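Side-chain contacts in caspase-1 subunit p19/18 (Spodoptera frugiperda, PDB 1M72), which is a cysteine endopeptidase of the caspase family that probably acts in the caspase activation cascade executing apoptosis: residues C[33-38]-C[63-68]; C[59-64]-C[203-208]; C[68-73]-C[98-103]; C[81-86]-C[124-129]. One frame throughout, in Å; residues are numbered along the deposited sequence.

Contact 1: residues C[33-38]-C[63-68]; sequences GMAIIF and KVLKTL
Just before Leu65, the side chain that reaches Ala35 across the contact, the carbonyl oxygen of Val64 is gripped by two donors at the helix end, Thr67 in its last turn and Leu68 just beyond. The hydroxyl OG1 of Thr67 donates to Val64 O at 2.8 Å, coming in 17° out of the carbonyl plane, and the backbone N of Leu68 adds a weak bond. These bonds close the last turn, which carries Leu65 on the side facing the strand. Across the gap everything is apolar. Leu65 CD1 meets the methyl CB of Ala35 at 4.1 Å and, more loosely, Ile37 CD1 at 4.5 Å. One methyl group thus serves two residues, spaced by two along the strand, whose CB atoms both point at the helix. The CG of Leu65 stands opposite the carbonyl carbon (chi1 -59°), which sends CD1 out over the strand. Leu65 also leans on Leu102 of strand 98-106, and Ala35 on Phe70 of strand 70-76. As a worked case of how a helix seats on the parallel part of a mixed sheet, this is the inner packing of a beta-alpha-beta crossover: strand 31-39, helix 54-67 and strand 70-76 of the caspase domain.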
loop_
_atom_site.group_PDB
_atom_site.type_symbol
_atom_site.label_atom_id
_atom_site.label_comp_id
_atom_site.label_asym_id
_atom_site.label_seq_id
_atom_site.Cartn_x
_atom_site.Cartn_y
_atom_site.Cartn_z
ATOM N N GLY C 33 16.342 -14.701 8.188
ATOM C CA GLY C 33 15.482 -14.213 9.244
ATOM C C GLY C 33 14.333 -15.184 9.496
ATOM O O GLY C 33 14.176 -16.219 8.839
ATOM N N MET C 34 13.535 -14.849 10.495
ATOM C CA MET C 34 12.375 -15.640 10.881
ATOM C C MET C 34 11.156 -15.358 9.995
ATOM O O MET C 34 10.919 -14.215 9.568
ATOM C CB MET C 34 11.999 -15.301 12.319
ATOM C CG MET C 34 13.057 -15.712 13.331
ATOM S SD MET C 34 12.667 -15.233 15.017
ATOM C CE MET C 34 11.020 -16.062 15.269
ATOM N N ALA C 35 10.403 -16.423 9.729
ATOM C CA ALA C 35 9.148 -16.373 8.982
ATOM C C ALA C 35 8.128 -17.082 9.900
ATOM O O ALA C 35 8.200 -18.297 10.120
ATOM C CB ALA C 35 9.272 -17.117 7.658
ATOM N N ILE C 36 7.193 -16.327 10.460
ATOM C CA ILE C 36 6.194 -16.923 11.350
ATOM C C ILE C 36 4.866 -17.061 10.612
ATOM O O ILE C 36 4.340 -16.083 10.107
ATOM C CB ILE C 36 5.854 -16.048 12.568
ATOM C CG1 ILE C 36 7.088 -15.589 13.297
ATOM C CG2 ILE C 36 4.958 -16.829 13.496
ATOM C CD1 ILE C 36 6.692 -14.655 14.449
ATOM N N ILE C 37 4.321 -18.264 10.581
ATOM C CA ILE C 37 3.040 -18.463 9.928
ATOM C C ILE C 37 1.954 -18.827 10.957
ATOM O O ILE C 37 2.071 -19.805 11.695
ATOM C CB ILE C 37 3.156 -19.566 8.849
ATOM C CG1 ILE C 37 4.199 -19.143 7.793
ATOM C CG2 ILE C 37 1.796 -19.806 8.203
ATOM C CD1 ILE C 37 4.591 -20.253 6.742
ATOM N N PHE C 38 0.923 -18.015 11.056
ATOM C CA PHE C 38 -0.165 -18.356 11.961
ATOM C C PHE C 38 -1.243 -18.858 11.059
ATOM O O PHE C 38 -1.923 -18.095 10.392
ATOM C CB PHE C 38 -0.661 -17.150 12.751
ATOM C CG PHE C 38 0.374 -16.586 13.652
ATOM C CD1 PHE C 38 1.220 -15.572 13.204
ATOM C CD2 PHE C 38 0.526 -17.078 14.946
ATOM C CE1 PHE C 38 2.212 -15.038 14.028
ATOM C CE2 PHE C 38 1.512 -16.563 15.800
ATOM C CZ PHE C 38 2.370 -15.528 15.343
ATOM N N LYS C 63 7.221 -24.074 2.404
ATOM C CA LYS C 63 8.206 -24.647 1.511
ATOM C C LYS C 63 8.981 -23.603 0.693
ATOM O O LYS C 63 10.217 -23.676 0.571
ATOM C CB LYS C 63 7.546 -25.647 0.562
ATOM C CG LYS C 63 8.466 -26.112 -0.562
ATOM C CD LYS C 63 7.970 -27.413 -1.256
ATOM C CE LYS C 63 8.961 -27.857 -2.378
ATOM N NZ LYS C 63 8.636 -29.196 -2.966
ATOM N N VAL C 64 8.275 -22.640 0.119
ATOM C CA VAL C 64 8.996 -21.661 -0.657
ATOM C C VAL C 64 9.853 -20.732 0.222
ATOM O O VAL C 64 10.974 -20.392 -0.149
ATOM C CB VAL C 64 8.060 -20.862 -1.583
ATOM C CG1 VAL C 64 7.217 -19.840 -0.762
ATOM C CG2 VAL C 64 8.903 -20.183 -2.665
ATOM N N LEU C 65 9.364 -20.344 1.395
ATOM C CA LEU C 65 10.160 -19.485 2.250
ATOM C C LEU C 65 11.441 -20.211 2.753
ATOM O O LEU C 65 12.461 -19.576 3.024
ATOM C CB LEU C 65 9.312 -18.966 3.416
ATOM C CG LEU C 65 8.078 -18.165 2.973
ATOM C CD1 LEU C 65 7.263 -17.761 4.184
ATOM C CD2 LEU C 65 8.517 -16.918 2.188
ATOM N N LYS C 66 11.408 -21.532 2.860
ATOM C CA LYS C 66 12.597 -22.252 3.295
ATOM C C LYS C 66 13.642 -22.194 2.194
ATOM O O LYS C 66 14.813 -21.965 2.457
ATOM C CB LYS C 66 12.270 -23.720 3.624
ATOM C CG LYS C 66 11.651 -23.895 4.969
ATOM C CD LYS C 66 11.170 -25.328 5.198
ATOM C CE LYS C 66 10.464 -25.410 6.549
ATOM N NZ LYS C 66 10.056 -26.787 6.937
ATOM N N THR C 67 13.221 -22.379 0.951
ATOM C CA THR C 67 14.176 -22.333 -0.143
ATOM C C THR C 67 14.833 -20.940 -0.258
ATOM O O THR C 67 15.912 -20.798 -0.827
ATOM C CB THR C 67 13.490 -22.704 -1.481
ATOM O OG1 THR C 67 12.704 -21.606 -1.944
ATOM C CG2 THR C 67 12.555 -23.898 -1.288
ATOM N N LEU C 68 14.170 -19.922 0.291
ATOM C CA LEU C 68 14.654 -18.554 0.239
ATOM C C LEU C 68 15.510 -18.261 1.458
ATOM O O LEU C 68 16.018 -17.161 1.607
ATOM C CB LEU C 68 13.468 -17.570 0.159
ATOM C CG LEU C 68 12.717 -17.534 -1.195
ATOM C CD1 LEU C 68 11.493 -16.652 -1.105
ATOM C CD2 LEU C 68 13.639 -16.983 -2.303
#

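Contact 2: residues C[59-64]-C[203-208]; sequences DNLSKV and WFMQAL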
loop_
_atom_site.group_PDB
_atom_site.type_symbol
_atom_site.label_atom_id
_atom_site.label_comp_id
_atom_site.label_asym_id
_atom_site.label_seq_id
_atom_site.Cartn_x
_atom_site.Cartn_y
_atom_site.Cartn_z
ATOM N N ASP C 59 1.549 -25.125 3.900
ATOM C CA ASP C 59 2.622 -26.002 3.436
ATOM C C ASP C 59 3.393 -25.368 2.306
ATOM O O ASP C 59 4.619 -25.366 2.269
ATOM C CB ASP C 59 2.057 -27.328 2.915
ATOM C CG ASP C 59 1.574 -28.238 4.033
ATOM O OD1 ASP C 59 1.990 -28.037 5.197
ATOM O OD2 ASP C 59 0.790 -29.172 3.737
ATOM N N ASN C 60 2.638 -24.872 1.353
ATOM C CA ASN C 60 3.182 -24.212 0.183
ATOM C C ASN C 60 4.051 -22.978 0.570
ATOM O O ASN C 60 5.151 -22.815 0.084
ATOM C CB ASN C 60 1.972 -23.806 -0.656
ATOM C CG ASN C 60 2.310 -23.389 -2.061
ATOM O OD1 ASN C 60 3.473 -23.478 -2.521
ATOM N ND2 ASN C 60 1.272 -22.924 -2.783
ATOM N N LEU C 61 3.565 -22.122 1.464
ATOM C CA LEU C 61 4.325 -20.917 1.812
ATOM C C LEU C 61 5.584 -21.302 2.608
ATOM O O LEU C 61 6.666 -20.768 2.410
ATOM C CB LEU C 61 3.435 -19.938 2.607
ATOM C CG LEU C 61 4.126 -18.628 3.001
ATOM C CD1 LEU C 61 4.551 -17.830 1.750
ATOM C CD2 LEU C 61 3.203 -17.814 3.859
ATOM N N SER C 62 5.409 -22.234 3.517
ATOM C CA SER C 62 6.505 -22.730 4.319
ATOM C C SER C 62 7.608 -23.285 3.402
ATOM O O SER C 62 8.784 -23.001 3.588
ATOM C CB SER C 62 5.988 -23.843 5.241
ATOM O OG SER C 62 7.063 -24.516 5.871
ATOM N N LYS C 63 7.221 -24.074 2.404
ATOM C CA LYS C 63 8.206 -24.647 1.511
ATOM C C LYS C 63 8.981 -23.603 0.693
ATOM O O LYS C 63 10.217 -23.676 0.571
ATOM C CB LYS C 63 7.546 -25.647 0.562
ATOM C CG LYS C 63 8.466 -26.112 -0.562
ATOM C CD LYS C 63 7.970 -27.413 -1.256
ATOM C CE LYS C 63 8.961 -27.857 -2.378
ATOM N NZ LYS C 63 8.636 -29.196 -2.966
ATOM N N VAL C 64 8.275 -22.640 0.119
ATOM C CA VAL C 64 8.996 -21.661 -0.657
ATOM C C VAL C 64 9.853 -20.732 0.222
ATOM O O VAL C 64 10.974 -20.392 -0.149
ATOM C CB VAL C 64 8.060 -20.862 -1.583
ATOM C CG1 VAL C 64 7.217 -19.840 -0.762
ATOM C CG2 VAL C 64 8.903 -20.183 -2.665
ATOM N N TRP C 203 -6.522 -17.922 -3.197
ATOM C CA TRP C 203 -6.073 -17.345 -4.451
ATOM C C TRP C 203 -4.764 -16.602 -4.194
ATOM O O TRP C 203 -3.762 -16.839 -4.866
ATOM C CB TRP C 203 -7.113 -16.379 -5.035
ATOM C CG TRP C 203 -8.416 -17.034 -5.457
ATOM C CD1 TRP C 203 -8.740 -18.355 -5.370
ATOM C CD2 TRP C 203 -9.563 -16.376 -6.025
ATOM N NE1 TRP C 203 -10.019 -18.565 -5.851
ATOM C CE2 TRP C 203 -10.543 -17.369 -6.261
ATOM C CE3 TRP C 203 -9.855 -15.040 -6.364
ATOM C CZ2 TRP C 203 -11.801 -17.071 -6.824
ATOM C CZ3 TRP C 203 -11.101 -14.738 -6.924
ATOM C CH2 TRP C 203 -12.062 -15.750 -7.148
ATOM N N PHE C 204 -4.780 -15.722 -3.196
ATOM C CA PHE C 204 -3.614 -14.929 -2.840
ATOM C C PHE C 204 -2.367 -15.808 -2.583
ATOM O O PHE C 204 -1.320 -15.578 -3.184
ATOM C CB PHE C 204 -3.941 -14.059 -1.609
ATOM C CG PHE C 204 -2.816 -13.156 -1.173
ATOM C CD1 PHE C 204 -2.186 -12.301 -2.084
ATOM C CD2 PHE C 204 -2.419 -13.121 0.169
ATOM C CE1 PHE C 204 -1.175 -11.416 -1.655
ATOM C CE2 PHE C 204 -1.409 -12.240 0.610
ATOM C CZ PHE C 204 -0.788 -11.389 -0.307
ATOM N N MET C 205 -2.483 -16.794 -1.696
ATOM C CA MET C 205 -1.367 -17.669 -1.394
ATOM C C MET C 205 -0.942 -18.543 -2.599
ATOM O O MET C 205 0.242 -18.823 -2.760
ATOM C CB MET C 205 -1.682 -18.522 -0.174
ATOM C CG MET C 205 -1.646 -17.746 1.105
ATOM S SD MET C 205 0.049 -17.143 1.550
ATOM C CE MET C 205 -0.331 -15.766 2.507
ATOM N N GLN C 206 -1.878 -18.954 -3.451
ATOM C CA GLN C 206 -1.483 -19.734 -4.632
ATOM C C GLN C 206 -0.606 -18.856 -5.528
ATOM O O GLN C 206 0.446 -19.285 -6.044
ATOM C CB GLN C 206 -2.690 -20.164 -5.475
ATOM C CG GLN C 206 -3.548 -21.254 -4.902
ATOM C CD GLN C 206 -4.736 -21.546 -5.810
ATOM O OE1 GLN C 206 -4.557 -21.932 -6.962
ATOM N NE2 GLN C 206 -5.957 -21.351 -5.293
ATOM N N ALA C 207 -1.062 -17.630 -5.740
ATOM C CA ALA C 207 -0.324 -16.727 -6.597
ATOM C C ALA C 207 0.983 -16.272 -5.930
ATOM O O ALA C 207 2.014 -16.184 -6.578
ATOM C CB ALA C 207 -1.218 -15.505 -6.981
ATOM N N LEU C 208 0.951 -15.988 -4.638
ATOM C CA LEU C 208 2.155 -15.546 -3.950
ATOM C C LEU C 208 3.274 -16.622 -4.025
ATOM O O LEU C 208 4.397 -16.322 -4.395
ATOM C CB LEU C 208 1.823 -15.230 -2.486
ATOM C CG LEU C 208 3.029 -14.830 -1.610
ATOM C CD1 LEU C 208 3.676 -13.541 -2.176
ATOM C CD2 LEU C 208 2.607 -14.651 -0.127
#
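The flat group at this interface is the amide of Asn60, whose ND2 comes to 4.2 Å from the carbonyl O of Met205, too far for a hydrogen bond; its other end is engaged, because OD1 accepts from Arg213 NH2 further along helix 203-215. The aromatic rings of 203-208 serve other neighbours: the indole of Trp203 stacks with Phe236 and with Trp195, while Phe204 rests on Phe146 and Gln148. The apolar work falls to Leu61, which spreads its two methyl groups over two partners. Its CD2 meets the sulfur SD of Met205 at 4.0 Å, and its CD1 meets CD2 of Leu208 at 4.2 Å. Met205 reaches this spot by a bend in its chain (chi2 -67°), since its CB sets off neither at the facing helix nor away from it. The sulfur SD of Met205 then lies 3.9 Å from Leu208 CD2 as well, so Leu61, Met205 and Leu208 form a closed apolar trio. The axes of the two short segments come within 9.8 Å, at 26°, nearly parallel. Around them, Ile37 of strand 31-39 packs on Leu61 and Phe146 of strand 143-148 supports Leu208. Helix 221-235 meets Ala207 and Leu208 through Leu225, Val228 and Val232, so three helices lie side by side on one face of the sheet, with helix 203-215 between helix 54-67 and helix 221-235.

Contact 3: residues C[68-73]-C[98-103]; sequences LGFKVT and ADCLLV. With EDO (1,2-ethanediol), chain H.
Sulfur-aromatic and apolar contacts both centre on Phe70, whose ring reaches toward Cys100 and Leu102. The thiol SG of Cys100 sits 3.5 Å from CE2 of Phe70 and almost as near to CZ; measured from the ring centroid it is 4.5 Å away and 66° off the normal, an oblique approach. A chi1 of 67° tucks SG between the backbone N and carbonyl carbon of Cys100. Among the purely apolar contacts, Leu102 CB lies 3.7 Å from Phe70 CE2, and Leu102 CD1 comes over one face of the ring, 4.0 Å from CZ. The two side chains meet at about a right angle. Because strand 31-39 lies between these strands in the sheet, the ring has to pass over it, and it touches Arg32 there. Leu65 of helix 54-67 also packs on Phe70, and Phe146 of strand 143-148 on Leu102. Just before Phe70, Gly69 ends that helix in a Schellman motif. The polar interactions lie at the margin. Asp99 OD2 forms salt bridges with Arg32 and Lys268, and a 1,2-ethanediol, probably from the crystallisation liquor, brings its O2 to 2.7 Å from Asp99 O. Charge thus gathers at the start of strand 98-106, whereas the buried contact itself probably rests mainly on dispersion, with a polarisable sulfur against a ring and no polar bond between the segments.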
loop_
_atom_site.group_PDB
_atom_site.type_symbol
_atom_site.label_atom_id
_atom_site.label_comp_id
_atom_site.label_asym_id
_atom_site.label_seq_id
_atom_site.Cartn_x
_atom_site.Cartn_y
_atom_site.Cartn_z
ATOM N N LEU C 68 14.170 -19.922 0.291
ATOM C CA LEU C 68 14.654 -18.554 0.239
ATOM C C LEU C 68 15.510 -18.261 1.458
ATOM O O LEU C 68 16.018 -17.161 1.607
ATOM C CB LEU C 68 13.468 -17.570 0.159
ATOM C CG LEU C 68 12.717 -17.534 -1.195
ATOM C CD1 LEU C 68 11.493 -16.652 -1.105
ATOM C CD2 LEU C 68 13.639 -16.983 -2.303
ATOM N N GLY C 69 15.618 -19.245 2.349
ATOM C CA GLY C 69 16.458 -19.095 3.527
ATOM C C GLY C 69 15.826 -18.791 4.870
ATOM O O GLY C 69 16.548 -18.719 5.878
ATOM N N PHE C 70 14.507 -18.593 4.905
ATOM C CA PHE C 70 13.812 -18.292 6.161
ATOM C C PHE C 70 13.818 -19.477 7.133
ATOM O O PHE C 70 13.790 -20.625 6.715
ATOM C CB PHE C 70 12.333 -17.904 5.886
ATOM C CG PHE C 70 12.156 -16.514 5.349
ATOM C CD1 PHE C 70 12.056 -16.282 3.967
ATOM C CD2 PHE C 70 12.122 -15.417 6.223
ATOM C CE1 PHE C 70 11.922 -14.971 3.455
ATOM C CE2 PHE C 70 11.994 -14.099 5.719
ATOM C CZ PHE C 70 11.893 -13.868 4.345
ATOM N N LYS C 71 13.876 -19.196 8.429
ATOM C CA LYS C 71 13.759 -20.259 9.412
ATOM C C LYS C 71 12.234 -20.161 9.660
ATOM O O LYS C 71 11.756 -19.235 10.319
ATOM C CB LYS C 71 14.519 -19.944 10.709
ATOM C CG LYS C 71 14.583 -21.133 11.702
ATOM C CD LYS C 71 14.732 -20.679 13.202
ATOM C CE LYS C 71 13.542 -19.753 13.636
ATOM N NZ LYS C 71 13.432 -19.273 15.061
ATOM N N VAL C 72 11.484 -21.115 9.129
ATOM C CA VAL C 72 10.033 -21.090 9.240
ATOM C C VAL C 72 9.421 -21.738 10.469
ATOM O O VAL C 72 9.780 -22.864 10.827
ATOM C CB VAL C 72 9.382 -21.778 8.011
ATOM C CG1 VAL C 72 7.834 -21.746 8.122
ATOM C CG2 VAL C 72 9.830 -21.089 6.732
ATOM N N THR C 73 8.499 -21.033 11.120
ATOM C CA THR C 73 7.769 -21.625 12.238
ATOM C C THR C 73 6.265 -21.458 11.947
ATOM O O THR C 73 5.770 -20.336 11.760
ATOM C CB THR C 73 8.084 -20.952 13.571
ATOM O OG1 THR C 73 9.477 -21.066 13.846
ATOM C CG2 THR C 73 7.333 -21.634 14.685
ATOM N N ALA C 98 19.915 -11.158 11.149
ATOM C CA ALA C 98 18.881 -11.491 10.156
ATOM C C ALA C 98 18.672 -10.340 9.133
ATOM O O ALA C 98 18.807 -9.171 9.463
ATOM C CB ALA C 98 17.551 -11.797 10.861
ATOM N N ASP C 99 18.372 -10.689 7.889
ATOM C CA ASP C 99 18.114 -9.677 6.869
ATOM C C ASP C 99 16.753 -8.993 7.096
ATOM O O ASP C 99 16.589 -7.798 6.793
ATOM C CB ASP C 99 18.001 -10.285 5.445
ATOM C CG ASP C 99 19.278 -10.972 4.953
ATOM O OD1 ASP C 99 20.402 -10.476 5.226
ATOM O OD2 ASP C 99 19.126 -12.008 4.258
ATOM N N CYS C 100 15.788 -9.757 7.630
ATOM C CA CYS C 100 14.407 -9.283 7.731
ATOM C C CYS C 100 13.505 -10.174 8.619
ATOM O O CYS C 100 13.970 -11.111 9.288
ATOM C CB CYS C 100 13.808 -9.281 6.301
ATOM S SG CYS C 100 13.609 -10.990 5.581
ATOM N N LEU C 101 12.218 -9.847 8.626
ATOM C CA LEU C 101 11.214 -10.619 9.371
ATOM C C LEU C 101 9.990 -10.711 8.473
ATOM O O LEU C 101 9.651 -9.755 7.768
ATOM C CB LEU C 101 10.804 -9.939 10.673
ATOM C CG LEU C 101 9.581 -10.534 11.399
ATOM C CD1 LEU C 101 10.008 -11.771 12.145
ATOM C CD2 LEU C 101 8.943 -9.488 12.360
ATOM N N LEU C 102 9.380 -11.881 8.470
ATOM C CA LEU C 102 8.191 -12.143 7.704
ATOM C C LEU C 102 7.169 -12.763 8.645
ATOM O O LEU C 102 7.468 -13.739 9.342
ATOM C CB LEU C 102 8.492 -13.138 6.582
ATOM C CG LEU C 102 7.323 -13.324 5.589
ATOM C CD1 LEU C 102 7.877 -13.778 4.212
ATOM C CD2 LEU C 102 6.253 -14.344 6.146
ATOM N N VAL C 103 5.971 -12.186 8.686
ATOM C CA VAL C 103 4.890 -12.753 9.488
ATOM C C VAL C 103 3.723 -13.018 8.481
ATOM O O VAL C 103 3.432 -12.163 7.635
ATOM C CB VAL C 103 4.405 -11.748 10.575
ATOM C CG1 VAL C 103 3.237 -12.323 11.335
ATOM C CG2 VAL C 103 5.522 -11.372 11.509
HETATM C C1 EDO H . 19.291 -3.850 5.574
HETATM O O1 EDO H . 18.802 -2.598 5.140
HETATM C C2 EDO H . 18.373 -4.950 5.123
HETATM O O2 EDO H . 18.495 -6.010 6.046
#

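Contact 4: residues C[81-86]-C[124-129]; sequences EEINKF and DNLWYY
Asn84, on helix 80-92, and Asn125, on the weakly bonded helix 125-128, are the closest backbone pair, with CA atoms 7.6 Å apart. On the polar side, ND2 of Asn84 gives a weak hydrogen bond to the hydroxyl OH of Tyr129, 3.5 Å long and bent to 147° at the hydrogen. OD1 of Asn84 lies equally near to Tyr129 OH, oblique to the ring, so the hydroxyl faces both ends of the amide. With CG opposite the backbone N (chi1 -171°), the Asn84 amide is carried across to the tyrosine, where it stands 76° to the ring plane. Its oxygen has a firmer partner, Gln88 NE2, which probably fixes the rotation of the amide. Tyr128 CD2 lies 3.6 Å above the plane of the Tyr129 ring, over its centre. The apolar side is thinner: Ile83 CG2 touches Leu126 CD2 at 4.3 Å. On the sheet side, Ile83 also packs on Phe38 of strand 31-39. Partly buried, the contact exemplifies the outer layer of the alpha/beta caspase fold, a helix and a helical turn side by side on the central sheet, the side chain of Ile83 about 11 Å from that of His108, probably an active-site residue.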
loop_
_atom_site.group_PDB
_atom_site.type_symbol
_atom_site.label_atom_id
_atom_site.label_comp_id
_atom_site.label_asym_id
_atom_site.label_seq_id
_atom_site.Cartn_x
_atom_site.Cartn_y
_atom_site.Cartn_z
ATOM N N GLU C 81 -4.275 -14.683 22.646
ATOM C CA GLU C 81 -3.222 -14.353 23.582
ATOM C C GLU C 81 -1.949 -15.075 23.228
ATOM O O GLU C 81 -0.860 -14.622 23.568
ATOM C CB GLU C 81 -3.643 -14.710 25.018
ATOM C CG GLU C 81 -4.871 -13.918 25.526
ATOM C CD GLU C 81 -4.631 -12.405 25.639
ATOM O OE1 GLU C 81 -4.204 -11.785 24.629
ATOM O OE2 GLU C 81 -4.883 -11.837 26.739
ATOM N N GLU C 82 -2.103 -16.211 22.559
ATOM C CA GLU C 82 -0.965 -17.006 22.165
ATOM C C GLU C 82 -0.251 -16.326 21.019
ATOM O O GLU C 82 0.969 -16.248 21.014
ATOM C CB GLU C 82 -1.408 -18.394 21.743
ATOM C CG GLU C 82 -2.253 -19.092 22.779
ATOM C CD GLU C 82 -2.402 -20.579 22.496
ATOM O OE1 GLU C 82 -1.680 -21.356 23.143
ATOM O OE2 GLU C 82 -3.215 -20.980 21.626
ATOM N N ILE C 83 -1.007 -15.848 20.044
ATOM C CA ILE C 83 -0.419 -15.150 18.920
ATOM C C ILE C 83 0.298 -13.900 19.482
ATOM O O ILE C 83 1.483 -13.646 19.197
ATOM C CB ILE C 83 -1.510 -14.701 17.926
ATOM C CG1 ILE C 83 -2.159 -15.928 17.287
ATOM C CG2 ILE C 83 -0.920 -13.735 16.882
ATOM C CD1 ILE C 83 -3.383 -15.612 16.423
ATOM N N ASN C 84 -0.414 -13.150 20.319
ATOM C CA ASN C 84 0.165 -11.959 20.866
ATOM C C ASN C 84 1.445 -12.213 21.628
ATOM O O ASN C 84 2.389 -11.427 21.541
ATOM C CB ASN C 84 -0.813 -11.233 21.753
ATOM C CG ASN C 84 -0.287 -9.885 22.157
ATOM O OD1 ASN C 84 0.828 -9.792 22.670
ATOM N ND2 ASN C 84 -1.066 -8.826 21.922
ATOM N N LYS C 85 1.487 -13.319 22.356
ATOM C CA LYS C 85 2.665 -13.679 23.140
ATOM C C LYS C 85 3.870 -13.997 22.253
ATOM O O LYS C 85 4.952 -13.456 22.460
ATOM C CB LYS C 85 2.312 -14.866 24.047
ATOM C CG LYS C 85 3.361 -15.945 24.206
ATOM C CD LYS C 85 2.662 -17.310 24.291
ATOM C CE LYS C 85 3.600 -18.420 24.765
ATOM N NZ LYS C 85 4.821 -18.516 23.912
ATOM N N PHE C 86 3.685 -14.886 21.281
ATOM C CA PHE C 86 4.760 -15.234 20.374
ATOM C C PHE C 86 5.243 -14.019 19.561
ATOM O O PHE C 86 6.415 -13.928 19.232
ATOM C CB PHE C 86 4.321 -16.357 19.445
ATOM C CG PHE C 86 4.278 -17.715 20.118
ATOM C CD1 PHE C 86 5.455 -18.320 20.585
ATOM C CD2 PHE C 86 3.068 -18.408 20.270
ATOM C CE1 PHE C 86 5.416 -19.598 21.184
ATOM C CE2 PHE C 86 3.020 -19.686 20.875
ATOM C CZ PHE C 86 4.187 -20.277 21.326
ATOM N N ASP C 124 -3.378 -4.573 13.170
ATOM C CA ASP C 124 -2.273 -3.691 13.599
ATOM C C ASP C 124 -1.441 -4.332 14.711
ATOM O O ASP C 124 -0.257 -4.006 14.903
ATOM C CB ASP C 124 -2.807 -2.345 14.107
ATOM C CG ASP C 124 -3.485 -1.550 13.007
ATOM O OD1 ASP C 124 -3.053 -0.392 12.770
ATOM O OD2 ASP C 124 -4.444 -2.090 12.369
ATOM N N ASN C 125 -2.070 -5.234 15.451
ATOM C CA ASN C 125 -1.343 -5.907 16.486
ATOM C C ASN C 125 -0.166 -6.690 15.947
ATOM O O ASN C 125 0.799 -6.856 16.670
ATOM C CB ASN C 125 -2.223 -6.893 17.221
ATOM C CG ASN C 125 -3.243 -6.228 18.121
ATOM O OD1 ASN C 125 -3.757 -6.886 19.007
ATOM N ND2 ASN C 125 -3.571 -4.959 17.876
ATOM N N LEU C 126 -0.240 -7.181 14.703
ATOM C CA LEU C 126 0.849 -7.991 14.143
ATOM C C LEU C 126 2.194 -7.244 13.950
ATOM O O LEU C 126 3.255 -7.803 14.204
ATOM C CB LEU C 126 0.393 -8.642 12.810
ATOM C CG LEU C 126 -0.800 -9.570 13.012
ATOM C CD1 LEU C 126 -1.538 -9.704 11.690
ATOM C CD2 LEU C 126 -0.346 -10.964 13.665
ATOM N N TRP C 127 2.123 -5.985 13.531
ATOM C CA TRP C 127 3.296 -5.178 13.284
ATOM C C TRP C 127 3.618 -4.108 14.355
ATOM O O TRP C 127 4.733 -3.539 14.363
ATOM C CB TRP C 127 3.164 -4.541 11.890
ATOM C CG TRP C 127 1.876 -3.799 11.605
ATOM C CD1 TRP C 127 1.576 -2.495 11.937
ATOM C CD2 TRP C 127 0.740 -4.289 10.852
ATOM N NE1 TRP C 127 0.339 -2.155 11.427
ATOM C CE2 TRP C 127 -0.192 -3.236 10.766
ATOM C CE3 TRP C 127 0.432 -5.519 10.238
ATOM C CZ2 TRP C 127 -1.427 -3.371 10.094
ATOM C CZ3 TRP C 127 -0.792 -5.652 9.570
ATOM C CH2 TRP C 127 -1.710 -4.578 9.507
ATOM N N TYR C 128 2.678 -3.885 15.281
ATOM C CA TYR C 128 2.847 -2.898 16.332
ATOM C C TYR C 128 4.190 -2.995 17.070
ATOM O O TYR C 128 4.884 -1.975 17.242
ATOM C CB TYR C 128 1.704 -3.024 17.357
ATOM C CG TYR C 128 1.880 -2.182 18.604
ATOM C CD1 TYR C 128 1.657 -0.784 18.582
ATOM C CD2 TYR C 128 2.293 -2.774 19.810
ATOM C CE1 TYR C 128 1.850 0.002 19.757
ATOM C CE2 TYR C 128 2.480 -2.013 20.967
ATOM C CZ TYR C 128 2.262 -0.642 20.932
ATOM O OH TYR C 128 2.456 0.071 22.075
ATOM N N TYR C 129 4.541 -4.199 17.519
ATOM C CA TYR C 129 5.790 -4.439 18.256
ATOM C C TYR C 129 7.087 -4.436 17.445
ATOM O O TYR C 129 8.173 -4.657 18.001
ATOM C CB TYR C 129 5.732 -5.787 18.998
ATOM C CG TYR C 129 4.557 -5.935 19.938
ATOM C CD1 TYR C 129 3.371 -6.540 19.505
ATOM C CD2 TYR C 129 4.618 -5.455 21.257
ATOM C CE1 TYR C 129 2.280 -6.670 20.352
ATOM C CE2 TYR C 129 3.525 -5.574 22.116
ATOM C CZ TYR C 129 2.362 -6.183 21.650
ATOM O OH TYR C 129 1.261 -6.299 22.452
#

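The four contacts sample both faces of one central sheet. Contacts 1 and 3 are most intimate, with centres 5 Å apart: strand 31-39 of contact 1 is bonded to both strands of contact 3, Ile37 N lying 2.8 Å from Thr73 O. Contact 2 continues contact 1 along helix 54-67, Ile37 CD1 reaching Leu61 CD2 at 4.0 Å. Contact 4, its centre about 22 Å from that of contact 2, lies on the other side of the chain's centre and touches contact 1 through Phe38 CD2 and Ile83 CG1. Contacts 1 to 3, the last with its diol, lie away from the probable catalytic residues; Ile83 of contact 4 has its side chain about 11 Å from that of His108.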